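Local coordinates for protein putative endo-1,4-beta-xylanase (Bacteroides thetaiotaomicron VPI-5482, PDB 5MSX) that probably acts as a family 43 glycoside hydrolase, an arabinofuranosidase-type enzyme that helps gut bacteria break down plant pectin, at residues R349-F357 with A362-A370; F25-D36 with G280-V290. All blocks are in the same frame, centred on the assembly; numbering follows the deposited sequence.

Contact 1 of 2, residues R349-F357 with A362-A370. With CA (calcium ion), chain T.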
loop_
_atom_site.group_PDB
_atom_site.type_symbol
_atom_site.label_atom_id
_atom_site.label_comp_id
_atom_site.label_asym_id
_atom_site.label_seq_id
_atom_site.Cartn_x
_atom_site.Cartn_y
_atom_site.Cartn_z
ATOM N N ARG C 349 -13.880 31.245 37.250
ATOM C CA ARG C 349 -14.571 30.064 37.695
ATOM C C ARG C 349 -13.924 29.471 38.914
ATOM O O ARG C 349 -12.749 29.675 39.179
ATOM C CB ARG C 349 -14.601 29.021 36.558
ATOM C CG ARG C 349 -15.316 29.558 35.331
ATOM C CD ARG C 349 -15.704 28.469 34.352
ATOM N NE ARG C 349 -14.570 27.936 33.621
ATOM C CZ ARG C 349 -14.674 27.239 32.484
ATOM N NH1 ARG C 349 -15.879 26.977 31.938
ATOM N NH2 ARG C 349 -13.564 26.800 31.882
ATOM N N THR C 350 -14.714 28.678 39.619
ATOM C CA THR C 350 -14.274 27.955 40.802
ATOM C C THR C 350 -14.659 26.487 40.649
ATOM O O THR C 350 -15.776 26.182 40.231
ATOM C CB THR C 350 -14.945 28.559 42.059
ATOM O OG1 THR C 350 -14.512 29.920 42.189
ATOM C CG2 THR C 350 -14.546 27.791 43.317
ATOM N N GLU C 351 -13.718 25.590 40.942
ATOM C CA GLU C 351 -13.982 24.158 40.983
ATOM C C GLU C 351 -14.011 23.694 42.436
ATOM O O GLU C 351 -13.089 24.002 43.200
ATOM C CB GLU C 351 -12.903 23.363 40.265
ATOM C CG GLU C 351 -13.290 21.887 40.144
ATOM C CD GLU C 351 -12.279 21.009 39.390
ATOM O OE1 GLU C 351 -11.166 21.478 39.028
ATOM O OE2 GLU C 351 -12.611 19.805 39.145
ATOM N N TYR C 352 -15.038 22.926 42.782
ATOM C CA TYR C 352 -15.147 22.287 44.083
ATOM C C TYR C 352 -14.830 20.815 43.912
ATOM O O TYR C 352 -14.857 20.274 42.785
ATOM C CB TYR C 352 -16.563 22.452 44.644
ATOM C CG TYR C 352 -16.948 23.898 44.871
ATOM C CD1 TYR C 352 -16.596 24.549 46.057
ATOM C CD2 TYR C 352 -17.655 24.626 43.899
ATOM C CE1 TYR C 352 -16.913 25.886 46.270
ATOM C CE2 TYR C 352 -17.984 25.969 44.104
ATOM C CZ TYR C 352 -17.606 26.593 45.286
ATOM O OH TYR C 352 -17.925 27.910 45.515
ATOM N N PHE C 353 -14.573 20.163 45.044
ATOM C CA PHE C 353 -13.986 18.821 45.065
ATOM C C PHE C 353 -14.735 17.872 45.978
ATOM O O PHE C 353 -14.147 16.915 46.487
ATOM C CB PHE C 353 -12.506 18.920 45.430
ATOM C CG PHE C 353 -11.708 19.678 44.424
ATOM C CD1 PHE C 353 -11.539 19.172 43.127
ATOM C CD2 PHE C 353 -11.147 20.925 44.735
ATOM C CE1 PHE C 353 -10.812 19.873 42.171
ATOM C CE2 PHE C 353 -10.413 21.635 43.775
ATOM C CZ PHE C 353 -10.251 21.106 42.485
ATOM N N VAL C 354 -16.038 18.113 46.131
ATOM C CA VAL C 354 -16.857 17.385 47.088
ATOM C C VAL C 354 -17.098 15.915 46.690
ATOM O O VAL C 354 -17.133 15.605 45.498
ATOM C CB VAL C 354 -18.191 18.097 47.400
ATOM C CG1 VAL C 354 -17.927 19.481 48.020
ATOM C CG2 VAL C 354 -19.121 18.187 46.195
ATOM N N PRO C 355 -17.262 15.009 47.683
ATOM C CA PRO C 355 -17.483 13.568 47.434
ATOM C C PRO C 355 -18.662 13.225 46.515
ATOM O O PRO C 355 -18.568 12.291 45.730
ATOM C CB PRO C 355 -17.744 13.010 48.845
ATOM C CG PRO C 355 -17.088 13.985 49.767
ATOM C CD PRO C 355 -17.345 15.316 49.123
ATOM N N SER C 356 -19.770 13.953 46.614
ATOM C CA SER C 356 -20.911 13.731 45.717
ATOM C C SER C 356 -20.554 13.885 44.223
ATOM O O SER C 356 -21.252 13.333 43.361
ATOM C CB SER C 356 -22.073 14.647 46.085
ATOM O OG SER C 356 -21.658 16.000 45.959
ATOM N N PHE C 357 -19.484 14.625 43.923
ATOM C CA PHE C 357 -18.943 14.681 42.547
ATOM C C PHE C 357 -18.393 13.316 42.051
ATOM O O PHE C 357 -18.349 13.087 40.851
ATOM C CB PHE C 357 -17.896 15.803 42.375
ATOM C CG PHE C 357 -18.463 17.232 42.385
ATOM C CD1 PHE C 357 -19.837 17.509 42.315
ATOM C CD2 PHE C 357 -17.575 18.319 42.398
ATOM C CE1 PHE C 357 -20.304 18.814 42.292
ATOM C CE2 PHE C 357 -18.042 19.628 42.368
ATOM C CZ PHE C 357 -19.403 19.876 42.317
ATOM N N ALA C 362 -21.463 13.004 36.062
ATOM C CA ALA C 362 -20.822 14.018 35.186
ATOM C C ALA C 362 -19.313 13.814 35.136
ATOM O O ALA C 362 -18.641 13.790 36.159
ATOM C CB ALA C 362 -21.157 15.407 35.687
ATOM N N ASN C 363 -18.765 13.667 33.939
ATOM C CA ASN C 363 -17.324 13.528 33.756
ATOM C C ASN C 363 -16.528 14.814 33.936
ATOM O O ASN C 363 -15.303 14.749 33.954
ATOM C CB ASN C 363 -17.016 12.966 32.378
ATOM C CG ASN C 363 -17.430 11.522 32.233
ATOM O OD1 ASN C 363 -17.608 10.837 33.203
ATOM N ND2 ASN C 363 -17.565 11.058 31.003
ATOM N N GLY C 364 -17.202 15.960 34.040
ATOM C CA GLY C 364 -16.553 17.220 34.336
ATOM C C GLY C 364 -16.287 17.479 35.805
ATOM O O GLY C 364 -15.544 18.393 36.131
ATOM N N SER C 365 -16.893 16.681 36.694
ATOM C CA SER C 365 -16.694 16.861 38.123
ATOM C C SER C 365 -15.984 15.687 38.791
ATOM O O SER C 365 -16.130 14.527 38.374
ATOM C CB SER C 365 -18.028 17.071 38.791
ATOM O OG SER C 365 -18.849 15.930 38.694
ATOM N N ARG C 366 -15.246 15.999 39.852
ATOM C CA ARG C 366 -14.479 15.010 40.579
ATOM C C ARG C 366 -14.418 15.323 42.070
ATOM O O ARG C 366 -14.359 16.503 42.471
ATOM C CB ARG C 366 -13.039 14.973 40.043
ATOM C CG ARG C 366 -12.468 16.361 39.859
ATOM C CD ARG C 366 -11.070 16.326 39.326
ATOM N NE ARG C 366 -10.637 17.692 39.143
ATOM C CZ ARG C 366 -9.384 18.092 39.048
ATOM N NH1 ARG C 366 -8.399 17.224 39.072
ATOM N NH2 ARG C 366 -9.128 19.375 38.910
ATOM N N TRP C 367 -14.399 14.255 42.871
ATOM C CA TRP C 367 -13.893 14.325 44.259
ATOM C C TRP C 367 -12.394 14.374 44.189
ATOM O O TRP C 367 -11.792 13.703 43.347
ATOM C CB TRP C 367 -14.328 13.115 45.090
ATOM C CG TRP C 367 -13.584 12.945 46.399
ATOM C CD1 TRP C 367 -13.638 13.771 47.482
ATOM C CD2 TRP C 367 -12.680 11.894 46.744
ATOM N NE1 TRP C 367 -12.822 13.307 48.484
ATOM C CE2 TRP C 367 -12.234 12.146 48.071
ATOM C CE3 TRP C 367 -12.225 10.737 46.081
ATOM C CZ2 TRP C 367 -11.328 11.298 48.748
ATOM C CZ3 TRP C 367 -11.299 9.880 46.758
ATOM C CH2 TRP C 367 -10.864 10.182 48.079
ATOM N N MET C 368 -11.785 15.172 45.058
ATOM C CA MET C 368 -10.356 15.122 45.307
ATOM C C MET C 368 -10.100 15.223 46.813
ATOM O O MET C 368 -10.637 16.115 47.490
ATOM C CB MET C 368 -9.627 16.272 44.608
ATOM C CG MET C 368 -9.659 16.222 43.081
ATOM S SD MET C 368 -8.517 15.005 42.434
ATOM C CE MET C 368 -6.933 15.727 42.795
ATOM N N ALA C 369 -9.282 14.305 47.331
ATOM C CA ALA C 369 -8.780 14.378 48.705
ATOM C C ALA C 369 -7.880 15.605 48.873
ATOM O O ALA C 369 -7.237 16.058 47.896
ATOM C CB ALA C 369 -7.991 13.112 49.041
ATOM N N ALA C 370 -7.810 16.132 50.102
ATOM C CA ALA C 370 -6.911 17.251 50.393
ATOM C C ALA C 370 -5.447 16.840 50.206
ATOM O O ALA C 370 -5.084 15.673 50.399
ATOM C CB ALA C 370 -7.141 17.795 51.791
HETATM CA CA CA T . -18.270 13.400 38.545
HETATM O O HOH W 1 -14.925 18.957 40.192
#
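Past strand 349-351 the backbone meets strand 367-368 through one hydrogen bond, Met368 N to Phe353 O at 3.3 Å with an N-H...O angle of 161°, and both segments run on to ligate one calcium ion. This is the calcium site of the F5/8 type C (discoidin-like) domain. Phe357 O holds the metal at 2.3 Å. The type I turn Ala362-Ser365 supplies Ala362 O, Ser365 O and the Ser365 hydroxyl, while Asp360, Trp454 and Glu455 complete the shell. Next to the metal ligands, Ser365 CB rests over one face of the Phe357 ring, 3.6 Å from CG, and Val354 CG2 lies over the other.

The charged part of the contact is a side-on, two-nitrogen grip. Arg366 leaves its backbone away from 349-357, but its chain, extended from CG to NE, brings NE to Glu351 OE2 at 2.9 Å and NH2 to Glu351 OE1 at 2.9 Å. Both oxygens are met on the syn side and lie nearly in the guanidinium plane, although the two planes are 31° apart. Phe353 sets its CE1 edge over the guanidinium face, the planes 73° apart. Glu351 is shared with Arg281. A water accepts from Arg366 N at 3.0 Å and also reaches Glu351 OE2. Beside it all, Met368 CG packs 3.5 Å from Phe353 CD1.

Contact 2 of 2, residues F25-D36 with G280-V290; sequences FGNALIPDMIAD and GRRSTNRQTYV. With EDO (1,2-ethanediol), chain U; EDO (1,2-ethanediol), chain B.
The hydroxyl of Tyr289 donates to Phe25 O at 2.6 Å, the shortest protein-protein bond here, meeting a lone pair in the carbonyl plane at a C=O...O angle of 124°. Leu29 N bonds to Thr288 O at 2.8 Å. The Arg281 guanidinium lies flat on one Phe25 ring face with planes 14° apart and CZ 3.7 Å from the ring centroid, a cation-pi contact; Met33 CE covers the opposite guanidinium face, 3.6 Å from Arg281 NE. The bend at chi2 of Arg281 brings the group into this slot, where NH1 bonds to Gln287 OE1 at 2.9 Å and NH2 is held by Glu351 and Gly364 O.

In the five-bladed propeller of family 43 these segments bring the first and last sheets together: strand 34-35 lies next to strand 287-293 without pairing with it. Ile34 N and Arg286 O are close but too poorly angled to bond; apart from Leu29 N, side chains donate the direct bonds. Gln287 NE2 gives a bond to Asp32 O at 3.1 Å, coming from 52° above the carbonyl plane, and has a second partner in Asn363 O. Toward the predicted proton acceptor Asp36, Ala35 CB sits on one guanidinium face of Arg286, 3.5 Å from CZ. Asp53 pairs with Arg286 NE, and Arg286 NH2 donates at 2.9 Å to O2 of an ethanediol, probably from the crystallisation liquor, which also lies beside the Asp36 carboxylate.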
loop_
_atom_site.group_PDB
_atom_site.type_symbol
_atom_site.label_atom_id
_atom_site.label_comp_id
_atom_site.label_asym_id
_atom_site.label_seq_id
_atom_site.Cartn_x
_atom_site.Cartn_y
_atom_site.Cartn_z
ATOM N N PHE C 25 -18.007 22.516 34.737
ATOM C CA PHE C 25 -17.457 21.719 33.641
ATOM C C PHE C 25 -18.380 20.638 33.090
ATOM O O PHE C 25 -17.986 19.903 32.162
ATOM C CB PHE C 25 -16.130 21.133 34.090
ATOM C CG PHE C 25 -15.243 22.153 34.698
ATOM C CD1 PHE C 25 -14.716 23.169 33.917
ATOM C CD2 PHE C 25 -15.017 22.173 36.060
ATOM C CE1 PHE C 25 -13.941 24.164 34.480
ATOM C CE2 PHE C 25 -14.252 23.167 36.625
ATOM C CZ PHE C 25 -13.701 24.156 35.829
ATOM N N GLY C 26 -19.597 20.559 33.628
ATOM C CA GLY C 26 -20.682 19.762 33.056
ATOM C C GLY C 26 -20.320 18.320 32.786
ATOM O O GLY C 26 -19.636 17.705 33.605
ATOM N N ASN C 27 -20.740 17.791 31.643
ATOM C CA ASN C 27 -20.481 16.384 31.328
ATOM C C ASN C 27 -19.526 16.214 30.138
ATOM O O ASN C 27 -19.951 16.079 28.992
ATOM C CB ASN C 27 -21.785 15.597 31.128
ATOM C CG ASN C 27 -21.580 14.061 31.270
ATOM O OD1 ASN C 27 -20.523 13.556 31.709
ATOM N ND2 ASN C 27 -22.596 13.313 30.866
ATOM N N ALA C 28 -18.232 16.234 30.432
ATOM C CA ALA C 28 -17.196 16.024 29.412
ATOM C C ALA C 28 -17.341 14.635 28.766
ATOM O O ALA C 28 -17.972 13.722 29.344
ATOM C CB ALA C 28 -15.824 16.182 30.047
ATOM N N LEU C 29 -16.760 14.453 27.587
ATOM C CA LEU C 29 -16.879 13.179 26.903
ATOM C C LEU C 29 -16.175 12.048 27.684
ATOM O O LEU C 29 -16.761 11.007 27.936
ATOM C CB LEU C 29 -16.322 13.268 25.486
ATOM C CG LEU C 29 -16.329 11.964 24.680
ATOM C CD1 LEU C 29 -17.747 11.480 24.502
ATOM C CD2 LEU C 29 -15.593 12.150 23.377
ATOM N N ILE C 30 -14.947 12.317 28.098
ATOM C CA ILE C 30 -14.043 11.331 28.704
ATOM C C ILE C 30 -13.798 11.742 30.147
ATOM O O ILE C 30 -13.745 12.946 30.432
ATOM C CB ILE C 30 -12.701 11.323 27.950
ATOM C CG1 ILE C 30 -12.902 10.848 26.508
ATOM C CG2 ILE C 30 -11.635 10.471 28.637
ATOM C CD1 ILE C 30 -13.461 9.458 26.360
ATOM N N PRO C 31 -13.651 10.755 31.066
ATOM C CA PRO C 31 -13.316 11.049 32.492
ATOM C C PRO C 31 -11.814 11.182 32.696
ATOM O O PRO C 31 -11.175 10.377 33.355
ATOM C CB PRO C 31 -13.904 9.856 33.253
ATOM C CG PRO C 31 -13.925 8.752 32.259
ATOM C CD PRO C 31 -14.119 9.366 30.896
ATOM N N ASP C 32 -11.266 12.197 32.067
ATOM C CA ASP C 32 -9.894 12.548 32.205
ATOM C C ASP C 32 -9.787 13.946 31.594
ATOM O O ASP C 32 -10.757 14.474 31.041
ATOM C CB ASP C 32 -8.995 11.524 31.472
ATOM C CG ASP C 32 -7.535 11.535 31.951
ATOM O OD1 ASP C 32 -7.187 12.352 32.835
ATOM O OD2 ASP C 32 -6.713 10.764 31.393
ATOM N N MET C 33 -8.624 14.541 31.729
ATOM C CA MET C 33 -8.291 15.754 31.038
ATOM C C MET C 33 -7.628 15.380 29.717
ATOM O O MET C 33 -6.526 14.824 29.705
ATOM C CB MET C 33 -7.399 16.622 31.936
ATOM C CG MET C 33 -8.203 17.139 33.128
ATOM S SD MET C 33 -7.277 18.199 34.222
ATOM C CE MET C 33 -8.574 18.862 35.270
ATOM N N ILE C 34 -8.368 15.614 28.624
ATOM C CA ILE C 34 -7.901 15.356 27.288
ATOM C C ILE C 34 -8.192 16.557 26.387
ATOM O O ILE C 34 -9.149 17.320 26.632
ATOM C CB ILE C 34 -8.492 14.061 26.692
ATOM C CG1 ILE C 34 -10.020 14.135 26.530
ATOM C CG2 ILE C 34 -8.087 12.856 27.543
ATOM C CD1 ILE C 34 -10.537 13.215 25.439
ATOM N N ALA C 35 -7.342 16.711 25.383
ATOM C CA ALA C 35 -7.444 17.758 24.402
ATOM C C ALA C 35 -7.043 17.235 23.011
ATOM O O ALA C 35 -6.488 16.139 22.873
ATOM C CB ALA C 35 -6.539 18.908 24.799
ATOM N N ASP C 36 -7.310 18.044 21.999
ATOM C CA ASP C 36 -6.831 17.809 20.651
ATOM C C ASP C 36 -7.353 16.446 20.133
ATOM O O ASP C 36 -6.619 15.705 19.473
ATOM C CB ASP C 36 -5.284 17.831 20.575
ATOM C CG ASP C 36 -4.626 19.000 21.353
ATOM O OD1 ASP C 36 -5.147 20.136 21.355
ATOM O OD2 ASP C 36 -3.529 18.758 21.903
ATOM N N GLY C 280 -11.130 24.947 30.512
ATOM C CA GLY C 280 -11.033 24.129 31.689
ATOM C C GLY C 280 -10.446 24.866 32.876
ATOM O O GLY C 280 -10.886 25.984 33.208
ATOM N N ARG C 281 -9.450 24.241 33.501
ATOM C CA ARG C 281 -8.818 24.799 34.679
ATOM C C ARG C 281 -7.522 25.527 34.332
ATOM O O ARG C 281 -6.643 25.634 35.205
ATOM C CB ARG C 281 -8.558 23.709 35.727
ATOM C CG ARG C 281 -9.804 23.081 36.323
ATOM C CD ARG C 281 -10.419 22.019 35.414
ATOM N NE ARG C 281 -11.291 21.115 36.142
ATOM C CZ ARG C 281 -12.200 20.321 35.573
ATOM N NH1 ARG C 281 -12.340 20.259 34.249
ATOM N NH2 ARG C 281 -12.967 19.560 36.333
ATOM N N ARG C 282 -7.423 26.013 33.079
ATOM C CA ARG C 282 -6.273 26.761 32.528
ATOM C C ARG C 282 -5.111 25.838 32.141
ATOM O O ARG C 282 -5.016 24.731 32.635
ATOM C CB ARG C 282 -5.785 27.916 33.479
ATOM C CG ARG C 282 -4.482 27.663 34.248
ATOM C CD ARG C 282 -4.292 28.657 35.383
ATOM N NE ARG C 282 -4.321 30.047 34.913
ATOM C CZ ARG C 282 -3.262 30.736 34.498
ATOM N NH1 ARG C 282 -3.401 32.003 34.104
ATOM N NH2 ARG C 282 -2.047 30.190 34.477
ATOM N N SER C 283 -4.219 26.357 31.295
ATOM C CA SER C 283 -3.026 25.635 30.819
ATOM C C SER C 283 -3.472 24.256 30.276
ATOM O O SER C 283 -4.506 24.156 29.588
ATOM C CB SER C 283 -1.981 25.565 31.959
ATOM O OG SER C 283 -0.789 24.900 31.558
ATOM N N THR C 284 -2.762 23.192 30.634
ATOM C CA THR C 284 -3.056 21.858 30.120
ATOM C C THR C 284 -3.924 21.104 31.118
ATOM O O THR C 284 -3.571 20.019 31.548
ATOM C CB THR C 284 -1.747 21.076 29.858
ATOM O OG1 THR C 284 -0.901 21.198 30.995
ATOM C CG2 THR C 284 -0.999 21.615 28.664
ATOM N N ASN C 285 -5.043 21.694 31.502
ATOM C CA ASN C 285 -6.041 21.050 32.327
ATOM C C ASN C 285 -7.382 21.253 31.602
ATOM O O ASN C 285 -8.300 21.858 32.117
ATOM C CB ASN C 285 -6.066 21.663 33.732
ATOM C CG ASN C 285 -4.728 21.555 34.428
ATOM O OD1 ASN C 285 -4.237 20.475 34.651
ATOM N ND2 ASN C 285 -4.123 22.676 34.718
ATOM N N ARG C 286 -7.447 20.734 30.389
ATOM C CA ARG C 286 -8.599 20.892 29.519
ATOM C C ARG C 286 -9.400 19.601 29.524
ATOM O O ARG C 286 -8.878 18.531 29.811
ATOM C CB ARG C 286 -8.123 21.240 28.105
ATOM C CG ARG C 286 -7.300 22.515 28.061
ATOM C CD ARG C 286 -6.426 22.634 26.827
ATOM N NE ARG C 286 -5.367 21.621 26.765
ATOM C CZ ARG C 286 -4.461 21.574 25.786
ATOM N NH1 ARG C 286 -4.488 22.465 24.808
ATOM N NH2 ARG C 286 -3.527 20.640 25.777
ATOM N N GLN C 287 -10.677 19.705 29.196
ATOM C CA GLN C 287 -11.500 18.534 28.887
ATOM C C GLN C 287 -12.126 18.724 27.527
ATOM O O GLN C 287 -12.044 19.826 26.955
ATOM C CB GLN C 287 -12.538 18.298 29.975
ATOM C CG GLN C 287 -11.925 17.769 31.247
ATOM C CD GLN C 287 -12.980 17.303 32.239
ATOM O OE1 GLN C 287 -13.680 18.118 32.817
ATOM N NE2 GLN C 287 -13.108 15.989 32.419
ATOM N N THR C 288 -12.716 17.638 27.010
ATOM C CA THR C 288 -13.255 17.570 25.637
ATOM C C THR C 288 -14.749 17.348 25.706
ATOM O O THR C 288 -15.232 16.593 26.565
ATOM C CB THR C 288 -12.545 16.514 24.760
ATOM O OG1 THR C 288 -11.213 16.953 24.481
ATOM C CG2 THR C 288 -13.258 16.300 23.387
ATOM N N TYR C 289 -15.476 18.075 24.853
ATOM C CA TYR C 289 -16.934 18.039 24.782
ATOM C C TYR C 289 -17.357 17.772 23.341
ATOM O O TYR C 289 -16.595 18.054 22.407
ATOM C CB TYR C 289 -17.509 19.395 25.234
ATOM C CG TYR C 289 -17.127 19.704 26.672
ATOM C CD1 TYR C 289 -15.893 20.256 26.968
ATOM C CD2 TYR C 289 -17.946 19.350 27.723
ATOM C CE1 TYR C 289 -15.509 20.500 28.265
ATOM C CE2 TYR C 289 -17.574 19.613 29.045
ATOM C CZ TYR C 289 -16.342 20.183 29.308
ATOM O OH TYR C 289 -15.927 20.476 30.608
ATOM N N VAL C 290 -18.582 17.287 23.172
ATOM C CA VAL C 290 -19.139 16.943 21.839
ATOM C C VAL C 290 -20.526 17.590 21.688
ATOM O O VAL C 290 -21.360 17.555 22.623
ATOM C CB VAL C 290 -19.204 15.400 21.618
ATOM C CG1 VAL C 290 -19.781 15.039 20.240
ATOM C CG2 VAL C 290 -17.816 14.781 21.720
HETATM C C1 EDO U . -0.424 21.910 22.664
HETATM O O1 EDO U . -1.333 22.569 21.769
HETATM C C2 EDO U . -0.952 20.550 23.050
HETATM O O2 EDO U . -2.367 20.605 23.105
HETATM C C1 EDO B . -1.209 23.872 35.969
HETATM O O1 EDO B . -1.630 22.613 36.506
HETATM C C2 EDO B . -0.011 23.681 35.046
HETATM O O2 EDO B . 0.015 22.372 34.455
HETATM O O HOH W 2 -19.818 16.784 26.066
HETATM O O HOH W 3 -12.631 15.053 28.737
#

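From the N terminus, residues 25-36 come first and are met by 280-290 with 243 residues between: contact 2 closes a loop that holds most of the propeller, bringing its first and last sheets together. The chain then enters the F5/8 type C domain, where contact 1 closes a short loop, with four residues between its segments, beside the calcium. The two contacts follow in series and neither nests nor crosses. They nevertheless touch in space. Arg281 NH2 of contact 2 lies 2.8 Å from Gly364 O of contact 1, and Asn27 OD1 lies 2.8 Å from Asn363 N, both probable hydrogen bonds. The calcium turn is thereby joined to the seam of the propeller.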